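Local coordinates for galectin (Xenopus laevis, PDB 3WUC), which is a skin proto-type galectin with a beta-sandwich fold that binds a galactose-containing sugar and probably recognises lactose-like glycans, at residues D74-F84 / L104-R115. Numbering follows the deposited sequence. Where two conformers were deposited one is given.
With GLC (alpha-D-glucopyranose), chain D; GAL (beta-D-galactopyranose), chain C; MLA (malonic acid), chain H.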
ATOM      1  N   ASP B  74     -24.826  -7.085 -22.329  1.00 15.33           N
ATOM      2  CA  ASP B  74     -24.495  -6.744 -23.734  1.00 16.55           C
ATOM      3  C   ASP B  74     -23.686  -7.975 -24.249  1.00 13.76           C
ATOM      4  O   ASP B  74     -23.892  -9.063 -23.778  1.00 15.90           O
ATOM      5  CB  ASP B  74     -23.768  -5.419 -23.839  1.00 19.09           C
ATOM      6  CG  ASP B  74     -24.632  -4.189 -23.379  1.00 20.27           C
ATOM      7  OD1 ASP B  74     -25.784  -4.113 -23.878  1.00 23.08           O
ATOM      8  OD2 ASP B  74     -24.207  -3.287 -22.547  1.00 20.38           O
ATOM      9  N   ILE B  75     -22.797  -7.729 -25.247  1.00 15.86           N
ATOM     10  CA  ILE B  75     -22.050  -8.868 -25.859  1.00 14.81           C
ATOM     11  C   ILE B  75     -20.729  -9.136 -25.093  1.00 13.77           C
ATOM     12  O   ILE B  75     -20.003  -8.198 -24.866  1.00 16.86           O
ATOM     13  CB  ILE B  75     -21.755  -8.503 -27.349  1.00 16.22           C
ATOM     14  CG1 ILE B  75     -23.047  -8.301 -28.115  1.00 17.83           C
ATOM     15  CG2 ILE B  75     -20.913  -9.558 -27.964  1.00 16.39           C
ATOM     16  CD1 ILE B  75     -22.858  -7.808 -29.504  1.00 19.48           C
ATOM     17  N   GLU B  76     -20.497 -10.384 -24.785  1.00 12.39           N
ATOM     18  CA  GLU B  76     -19.296 -10.789 -24.046  1.00 14.38           C
ATOM     19  C   GLU B  76     -18.064 -10.598 -24.923  1.00 17.78           C
ATOM     20  O   GLU B  76     -18.038 -10.902 -26.124  1.00 17.67           O
ATOM     21  CB  GLU B  76     -19.387 -12.200 -23.622  1.00 14.46           C
ATOM     22  CG  GLU B  76     -20.340 -12.462 -22.478  1.00 17.54           C
ATOM     23  CD  GLU B  76     -20.599 -13.892 -22.125  1.00 21.61           C
ATOM     24  OE1 GLU B  76     -20.049 -14.874 -22.737  1.00 20.80           O
ATOM     25  OE2 GLU B  76     -21.311 -14.056 -21.134  1.00 23.16           O
ATOM     26  N   LYS B  77     -16.995 -10.137 -24.319  1.00 14.35           N
ATOM     27  CA  LYS B  77     -15.643 -10.178 -24.896  1.00 16.65           C
ATOM     28  C   LYS B  77     -14.826 -11.166 -24.097  1.00 17.70           C
ATOM     29  O   LYS B  77     -14.822 -11.193 -22.861  1.00 17.37           O
ATOM     30  CB  LYS B  77     -15.057  -8.784 -24.765  1.00 14.64           C
ATOM     31  CG  LYS B  77     -13.600  -8.755 -25.300  1.00 16.81           C
ATOM     32  CD  LYS B  77     -12.999  -7.365 -25.186  1.00 20.84           C
ATOM     33  CE  LYS B  77     -11.697  -7.288 -25.979  1.00 25.80           C
ATOM     34  NZ  LYS B  77     -11.382  -5.880 -26.329  1.00 26.08           N
ATOM     35  N   LYS B  78     -14.113 -12.061 -24.763  1.00 19.96           N
ATOM     36  CA  LYS B  78     -13.402 -13.080 -24.043  1.00 20.26           C
ATOM     37  C   LYS B  78     -11.896 -12.935 -24.287  1.00 19.87           C
ATOM     38  O   LYS B  78     -11.484 -12.582 -25.420  1.00 25.09           O
ATOM     39  CB  LYS B  78     -13.859 -14.467 -24.457  1.00 23.22           C
ATOM     40  CG  LYS B  78     -15.357 -14.711 -24.248  1.00 23.55           C
ATOM     41  CD  LYS B  78     -15.779 -16.106 -24.651  1.00 24.19           C
ATOM     42  CE  LYS B  78     -17.267 -16.361 -24.568  1.00 27.46           C
ATOM     43  NZ  LYS B  78     -17.598 -17.813 -24.408  1.00 26.34           N
ATOM     44  N   GLU B  79     -11.138 -13.155 -23.254  1.00 20.81           N
ATOM     45  CA  GLU B  79      -9.645 -13.089 -23.260  1.00 20.05           C
ATOM     46  C   GLU B  79      -9.131 -14.441 -22.688  1.00 20.38           C
ATOM     47  O   GLU B  79      -9.528 -14.955 -21.623  1.00 18.61           O
ATOM     48  CB  GLU B  79      -9.179 -11.930 -22.369  1.00 22.01           C
ATOM     49  CG  GLU B  79      -7.716 -11.795 -22.031  1.00 25.14           C
ATOM     50  CD  GLU B  79      -6.822 -11.734 -23.272  1.00 28.25           C
ATOM     51  OE1 GLU B  79      -5.901 -12.586 -23.390  1.00 25.20           O
ATOM     52  OE2 GLU B  79      -7.127 -10.881 -24.140  1.00 32.76           O
ATOM     53  N   THR B  80      -8.127 -14.985 -23.396  1.00 21.56           N
ATOM     54  CA  THR B  80      -7.610 -16.267 -23.088  1.00 20.92           C
ATOM     55  C   THR B  80      -6.476 -16.189 -22.064  1.00 19.13           C
ATOM     56  O   THR B  80      -6.181 -17.179 -21.457  1.00 21.08           O
ATOM     57  CB  THR B  80      -7.004 -16.953 -24.362  1.00 24.35           C
ATOM     58  OG1 THR B  80      -6.040 -16.105 -24.991  1.00 29.75           O
ATOM     59  CG2 THR B  80      -8.008 -17.126 -25.356  1.00 28.35           C
ATOM     60  N   ALA B  81      -5.895 -15.028 -21.859  1.00 19.02           N
ATOM     61  CA  ALA B  81      -4.820 -14.905 -20.816  1.00 20.90           C
ATOM     62  C   ALA B  81      -5.488 -15.153 -19.450  1.00 20.65           C
ATOM     63  O   ALA B  81      -6.586 -14.568 -19.201  1.00 20.51           O
ATOM     64  CB  ALA B  81      -4.175 -13.512 -20.796  1.00 23.16           C
ATOM     65  N   PHE B  82      -4.891 -16.001 -18.604  1.00 18.66           N
ATOM     66  CA  PHE B  82      -5.589 -16.389 -17.353  1.00 16.62           C
ATOM     67  C   PHE B  82      -4.665 -16.528 -16.145  1.00 16.01           C
ATOM     68  O   PHE B  82      -4.425 -17.615 -15.654  1.00 17.79           O
ATOM     69  CB  PHE B  82      -6.441 -17.604 -17.552  1.00 17.70           C
ATOM     70  CG  PHE B  82      -7.446 -17.793 -16.461  1.00 17.12           C
ATOM     71  CD1 PHE B  82      -8.658 -17.121 -16.589  1.00 19.20           C
ATOM     72  CD2 PHE B  82      -7.267 -18.650 -15.445  1.00 17.73           C
ATOM     73  CE1 PHE B  82      -9.621 -17.298 -15.623  1.00 18.30           C
ATOM     74  CE2 PHE B  82      -8.235 -18.848 -14.449  1.00 18.29           C
ATOM     75  CZ  PHE B  82      -9.410 -18.125 -14.526  1.00 15.53           C
ATOM     76  N   PRO B  83      -4.142 -15.352 -15.701  1.00 14.87           N
ATOM     77  CA  PRO B  83      -3.133 -15.373 -14.593  1.00 15.52           C
ATOM     78  C   PRO B  83      -3.747 -15.370 -13.212  1.00 14.08           C
ATOM     79  O   PRO B  83      -3.562 -14.443 -12.453  1.00 15.34           O
ATOM     80  CB  PRO B  83      -2.347 -14.124 -14.830  1.00 14.50           C
ATOM     81  CG  PRO B  83      -3.431 -13.147 -15.379  1.00 14.60           C
ATOM     82  CD  PRO B  83      -4.235 -14.016 -16.314  1.00 15.42           C
ATOM     83  N   PHE B  84      -4.495 -16.447 -12.891  1.00 15.13           N
ATOM     84  CA  PHE B  84      -5.199 -16.553 -11.638  1.00 16.07           C
ATOM     85  C   PHE B  84      -5.229 -17.974 -11.113  1.00 16.52           C
ATOM     86  O   PHE B  84      -5.183 -18.913 -11.883  1.00 19.07           O
ATOM     87  CB  PHE B  84      -6.748 -16.157 -11.785  1.00 14.95           C
ATOM     88  CG  PHE B  84      -6.967 -14.859 -12.449  1.00 13.90           C
ATOM     89  CD1 PHE B  84      -6.754 -13.659 -11.743  1.00 14.25           C
ATOM     90  CD2 PHE B  84      -7.253 -14.759 -13.812  1.00 14.54           C
ATOM     91  CE1 PHE B  84      -6.919 -12.486 -12.389  1.00 14.84           C
ATOM     92  CE2 PHE B  84      -7.399 -13.559 -14.483  1.00 14.36           C
ATOM     93  CZ  PHE B  84      -7.203 -12.401 -13.747  1.00 14.63           C
ATOM     94  N   LEU B 104      -4.059  -6.729 -16.163  1.00 12.52           N
ATOM     95  CA  LEU B 104      -3.975  -7.997 -15.572  1.00 11.90           C
ATOM     96  C   LEU B 104      -2.633  -8.155 -14.763  1.00 13.32           C
ATOM     97  O   LEU B 104      -1.645  -7.484 -15.176  1.00 13.47           O
ATOM     98  CB  LEU B 104      -4.057  -9.089 -16.648  1.00 13.91           C
ATOM     99  CG  LEU B 104      -5.294  -9.086 -17.601  1.00 13.60           C
ATOM    100  CD1 LEU B 104      -5.232 -10.161 -18.572  1.00 14.23           C
ATOM    101  CD2 LEU B 104      -6.551  -9.177 -16.721  1.00 15.38           C
ATOM    102  N   PRO B 105      -2.605  -9.086 -13.794  1.00 13.98           N
ATOM    103  CA  PRO B 105      -1.398  -9.144 -12.902  1.00 14.72           C
ATOM    104  C   PRO B 105      -0.207  -9.767 -13.601  1.00 15.54           C
ATOM    105  O   PRO B 105       0.903  -9.631 -13.043  1.00 17.53           O
ATOM    106  CB  PRO B 105      -1.837  -9.916 -11.651  1.00 15.59           C
ATOM    107  CG  PRO B 105      -3.021 -10.710 -12.175  1.00 15.69           C
ATOM    108  CD  PRO B 105      -3.697  -9.893 -13.243  1.00 13.83           C
ATOM    109  N   ASP B 106      -0.383 -10.358 -14.779  1.00 14.37           N
ATOM    110  CA  ASP B 106       0.779 -10.853 -15.574  1.00 15.94           C
ATOM    111  C   ASP B 106       1.379  -9.761 -16.460  1.00 16.78           C
ATOM    112  O   ASP B 106       2.175 -10.096 -17.341  1.00 18.44           O
ATOM    113  CB  ASP B 106       0.363 -12.082 -16.407  1.00 16.14           C
ATOM    114  CG  ASP B 106      -0.777 -11.774 -17.412  1.00 16.91           C
ATOM    115  OD1 ASP B 106      -1.182 -10.587 -17.580  1.00 16.79           O
ATOM    116  OD2 ASP B 106      -1.154 -12.761 -18.142  1.00 19.13           O
ATOM    117  N   GLY B 107       0.970  -8.483 -16.325  1.00 16.70           N
ATOM    118  CA  GLY B 107       1.430  -7.417 -17.148  1.00 16.18           C
ATOM    119  C   GLY B 107       0.746  -7.185 -18.462  1.00 15.75           C
ATOM    120  O   GLY B 107       1.049  -6.184 -19.100  1.00 19.03           O
ATOM    121  N   LYS B 108      -0.249  -8.033 -18.844  1.00 16.59           N
ATOM    122  CA  LYS B 108      -1.072  -7.785 -20.012  1.00 16.74           C
ATOM    123  C   LYS B 108      -2.190  -6.823 -19.726  1.00 17.65           C
ATOM    124  O   LYS B 108      -2.563  -6.640 -18.586  1.00 16.95           O
ATOM    125  CB  LYS B 108      -1.640  -9.077 -20.507  1.00 20.45           C
ATOM    126  CG  LYS B 108      -0.620 -10.138 -20.997  1.00 25.04           C
ATOM    127  CD  LYS B 108      -1.385 -11.427 -21.315  1.00 28.54           C
ATOM    128  CE  LYS B 108      -0.503 -12.532 -21.884  1.00 32.25           C
ATOM    129  NZ  LYS B 108       0.240 -13.189 -20.793  1.00 38.57           N
ATOM    130  N   GLU B 109      -2.635  -6.153 -20.746  1.00 19.12           N
ATOM    131  CA  GLU B 109      -3.771  -5.246 -20.640  1.00 23.75           C
ATOM    132  C   GLU B 109      -4.853  -5.678 -21.606  1.00 23.57           C
ATOM    133  O   GLU B 109      -4.628  -6.277 -22.693  1.00 24.78           O
ATOM    134  CB  GLU B 109      -3.365  -3.867 -21.017  1.00 27.81           C
ATOM    135  CG  GLU B 109      -2.127  -3.338 -20.421  1.00 33.02           C
ATOM    136  CD  GLU B 109      -1.791  -1.993 -21.028  1.00 35.87           C
ATOM    137  OE1 GLU B 109      -2.304  -1.662 -22.136  1.00 43.07           O
ATOM    138  OE2 GLU B 109      -1.041  -1.259 -20.351  1.00 41.57           O
ATOM    139  N   ILE B 110      -6.076  -5.436 -21.194  1.00 17.93           N
ATOM    140  CA  ILE B 110      -7.228  -5.751 -22.005  0.50 17.70           C
ATOM    141  C   ILE B 110      -7.970  -4.438 -22.222  1.00 19.12           C
ATOM    142  O   ILE B 110      -8.466  -3.869 -21.266  1.00 16.73           O
ATOM    143  CB  ILE B 110      -8.078  -6.757 -21.254  0.50 19.35           C
ATOM    144  CG1 ILE B 110      -7.170  -7.887 -20.801  0.50 19.23           C
ATOM    145  CG2 ILE B 110      -9.223  -7.297 -22.115  0.50 18.23           C
ATOM    146  CD1 ILE B 110      -6.513  -8.504 -21.999  0.50 18.76           C
ATOM    147  N   PRO B 111      -8.066  -3.948 -23.472  1.00 17.08           N
ATOM    148  CA  PRO B 111      -8.916  -2.733 -23.713  1.00 16.22           C
ATOM    149  C   PRO B 111     -10.386  -3.107 -23.636  1.00 16.44           C
ATOM    150  O   PRO B 111     -10.788  -4.223 -24.014  1.00 17.23           O
ATOM    151  CB  PRO B 111      -8.515  -2.265 -25.134  1.00 18.42           C
ATOM    152  CG  PRO B 111      -7.946  -3.503 -25.760  1.00 20.32           C
ATOM    153  CD  PRO B 111      -7.408  -4.458 -24.717  1.00 20.57           C
ATOM    154  N   PHE B 112     -11.198  -2.208 -23.126  1.00 17.55           N
ATOM    155  CA  PHE B 112     -12.617  -2.436 -23.106  1.00 16.10           C
ATOM    156  C   PHE B 112     -13.266  -1.086 -23.316  1.00 16.46           C
ATOM    157  O   PHE B 112     -13.347  -0.228 -22.415  1.00 15.17           O
ATOM    158  CB  PHE B 112     -13.090  -3.139 -21.782  1.00 15.19           C
ATOM    159  CG  PHE B 112     -14.431  -3.738 -21.864  1.00 17.19           C
ATOM    160  CD1 PHE B 112     -14.783  -4.735 -22.775  1.00 17.80           C
ATOM    161  CD2 PHE B 112     -15.453  -3.232 -21.076  1.00 19.32           C
ATOM    162  CE1 PHE B 112     -16.056  -5.264 -22.888  1.00 20.12           C
ATOM    163  CE2 PHE B 112     -16.716  -3.775 -21.131  1.00 17.43           C
ATOM    164  CZ  PHE B 112     -17.068  -4.770 -22.064  1.00 18.40           C
ATOM    165  N   THR B 113     -13.768  -0.832 -24.529  1.00 16.66           N
ATOM    166  CA  THR B 113     -14.298   0.498 -24.832  1.00 18.45           C
ATOM    167  C   THR B 113     -15.581   0.734 -24.040  1.00 17.45           C
ATOM    168  O   THR B 113     -16.365  -0.229 -23.857  1.00 18.11           O
ATOM    169  CB  THR B 113     -14.678   0.580 -26.341  1.00 22.50           C
ATOM    170  OG1 THR B 113     -13.526   0.294 -27.107  1.00 24.00           O
ATOM    171  CG2 THR B 113     -15.138   1.938 -26.692  1.00 24.61           C
ATOM    172  N   CYS B 114     -15.809   1.980 -23.563  1.00 18.24           N
ATOM    173  CA  CYS B 114     -17.041   2.296 -22.890  1.00 17.67           C
ATOM    174  C   CYS B 114     -18.228   2.072 -23.869  1.00 18.04           C
ATOM    175  O   CYS B 114     -18.212   2.693 -24.935  1.00 22.49           O
ATOM    176  CB  CYS B 114     -17.083   3.711 -22.399  1.00 17.76           C
ATOM    177  SG  CYS B 114     -16.039   3.971 -20.941  1.00 20.89           S
ATOM    178  N   ARG B 115     -19.137   1.194 -23.525  1.00 16.99           N
ATOM    179  CA  ARG B 115     -20.290   0.904 -24.427  1.00 19.22           C
ATOM    180  C   ARG B 115     -21.428   1.870 -24.289  1.00 22.83           C
ATOM    181  O   ARG B 115     -22.325   1.863 -25.103  1.00 24.79           O
ATOM    182  CB  ARG B 115     -20.765  -0.442 -24.172  1.00 21.46           C
ATOM    183  CG  ARG B 115     -19.691  -1.379 -24.798  1.00 24.71           C
ATOM    184  CD  ARG B 115     -19.979  -2.742 -24.381  1.00 24.47           C
ATOM    185  NE  ARG B 115     -19.257  -3.731 -25.173  1.00 26.58           N
ATOM    186  CZ  ARG B 115     -19.392  -5.034 -24.966  1.00 25.68           C
ATOM    187  NH1 ARG B 115     -18.713  -5.914 -25.743  1.00 25.60           N
ATOM    188  NH2 ARG B 115     -20.156  -5.472 -23.969  1.00 20.27           N
TER
HETATM  189  C1  GLC D   1     -24.555 -17.897 -21.815  1.00 30.61           C
HETATM  190  C2  GLC D   1     -23.113 -17.397 -21.630  1.00 24.88           C
HETATM  191  C3  GLC D   1     -22.933 -17.092 -20.137  1.00 21.75           C
HETATM  192  C4  GLC D   1     -23.988 -16.163 -19.524  1.00 22.97           C
HETATM  193  C5  GLC D   1     -25.392 -16.692 -19.854  1.00 27.99           C
HETATM  194  C6  GLC D   1     -26.458 -15.664 -19.456  1.00 28.64           C
HETATM  195  O1  GLC D   1     -24.590 -19.115 -21.116  1.00 36.36           O
HETATM  196  O2  GLC D   1     -22.203 -18.405 -22.017  1.00 26.69           O
HETATM  197  O3  GLC D   1     -21.654 -16.424 -20.039  1.00 20.15           O
HETATM  198  O4  GLC D   1     -23.779 -16.087 -18.094  1.00 21.17           O
HETATM  199  O5  GLC D   1     -25.493 -16.982 -21.272  1.00 29.82           O
HETATM  200  O6  GLC D   1     -26.414 -14.287 -19.943  1.00 32.73           O
HETATM  201  C1  GAL C   2     -23.800 -14.758 -17.585  1.00 19.27           C
HETATM  202  C2  GAL C   2     -23.563 -14.940 -16.109  1.00 20.31           C
HETATM  203  C3  GAL C   2     -23.448 -13.600 -15.418  1.00 17.04           C
HETATM  204  C4  GAL C   2     -22.415 -12.747 -16.146  1.00 15.41           C
HETATM  205  C5  GAL C   2     -22.785 -12.694 -17.646  1.00 16.25           C
HETATM  206  C6  GAL C   2     -21.755 -11.882 -18.403  1.00 16.12           C
HETATM  207  O2  GAL C   2     -24.739 -15.609 -15.587  1.00 25.68           O
HETATM  208  O3  GAL C   2     -23.241 -13.750 -14.041  1.00 19.01           O
HETATM  209  O4  GAL C   2     -21.080 -13.257 -15.900  1.00 16.03           O
HETATM  210  O5  GAL C   2     -22.763 -14.016 -18.157  1.00 17.42           O
HETATM  211  O6  GAL C   2     -21.995 -11.868 -19.801  1.00 17.86           O
HETATM  212  C1  MLA H 205     -14.358  -3.734 -26.831  1.00 31.50           C
HETATM  213  O1A MLA H 205     -13.585  -2.789 -26.543  1.00 27.02           O
HETATM  214  O1B MLA H 205     -13.905  -4.700 -27.525  1.00 38.40           O
HETATM  215  C2  MLA H 205     -15.873  -3.612 -26.513  1.00 31.65           C
HETATM  216  C3  MLA H 205     -16.689  -3.243 -27.776  1.00 35.98           C
HETATM  217  O3A MLA H 205     -16.093  -2.811 -28.779  1.00 30.63           O
HETATM  218  O3B MLA H 205     -17.934  -3.316 -27.808  1.00 31.14           O
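Along one margin of the galectin beta-sandwich, the outer strand 72-79 of the sugar-binding sheet faces strand 109-113, an edge strand of the other sheet; their short segments run antiparallel (176°), 9.5 Å apart, bridged by side chains. At one end Arg115 reaches over to Ile75, its extended chain setting the guanidinium end-on, so that NH1 (2.8 Å) and NH2 (2.9 Å) both donate to Ile75 O from opposite faces of the carbonyl plane. Phe112 CZ lies over the centre of one guanidinium face, while NH2 also bonds to Ser67 of strand 62-69, which Asp74 shares. Lys77, fully stretched with CG opposite the backbone N (chi1 178°), runs by the Phe112 ring with CD at its edge, in plane, and donates from NZ to Pro111 O at 2.9 Å. A malonate, probably from the crystallisation liquor, joins both cations: Lys77 NZ binds its O1B, Arg115 NE its O3B and Thr113 N its O1A. The bent Glu79 chain accepts at OE1 from Ala81 N. Ala81 CB rests on Lys108 CD (3.5 Å), and Pro83 CG packs on Asp106 OD2 (3.6 Å) and Pro105 CD (3.9 Å). Asp106 is held by an Asx turn to Lys108 N and a salt bridge to Lys108 NZ. On the outward side of strand 72-79, Glu76 OE2 accepts from galactose O6 (2.7 Å) and glucose O3, part of the carbohydrate site carried by this galectin sandwich.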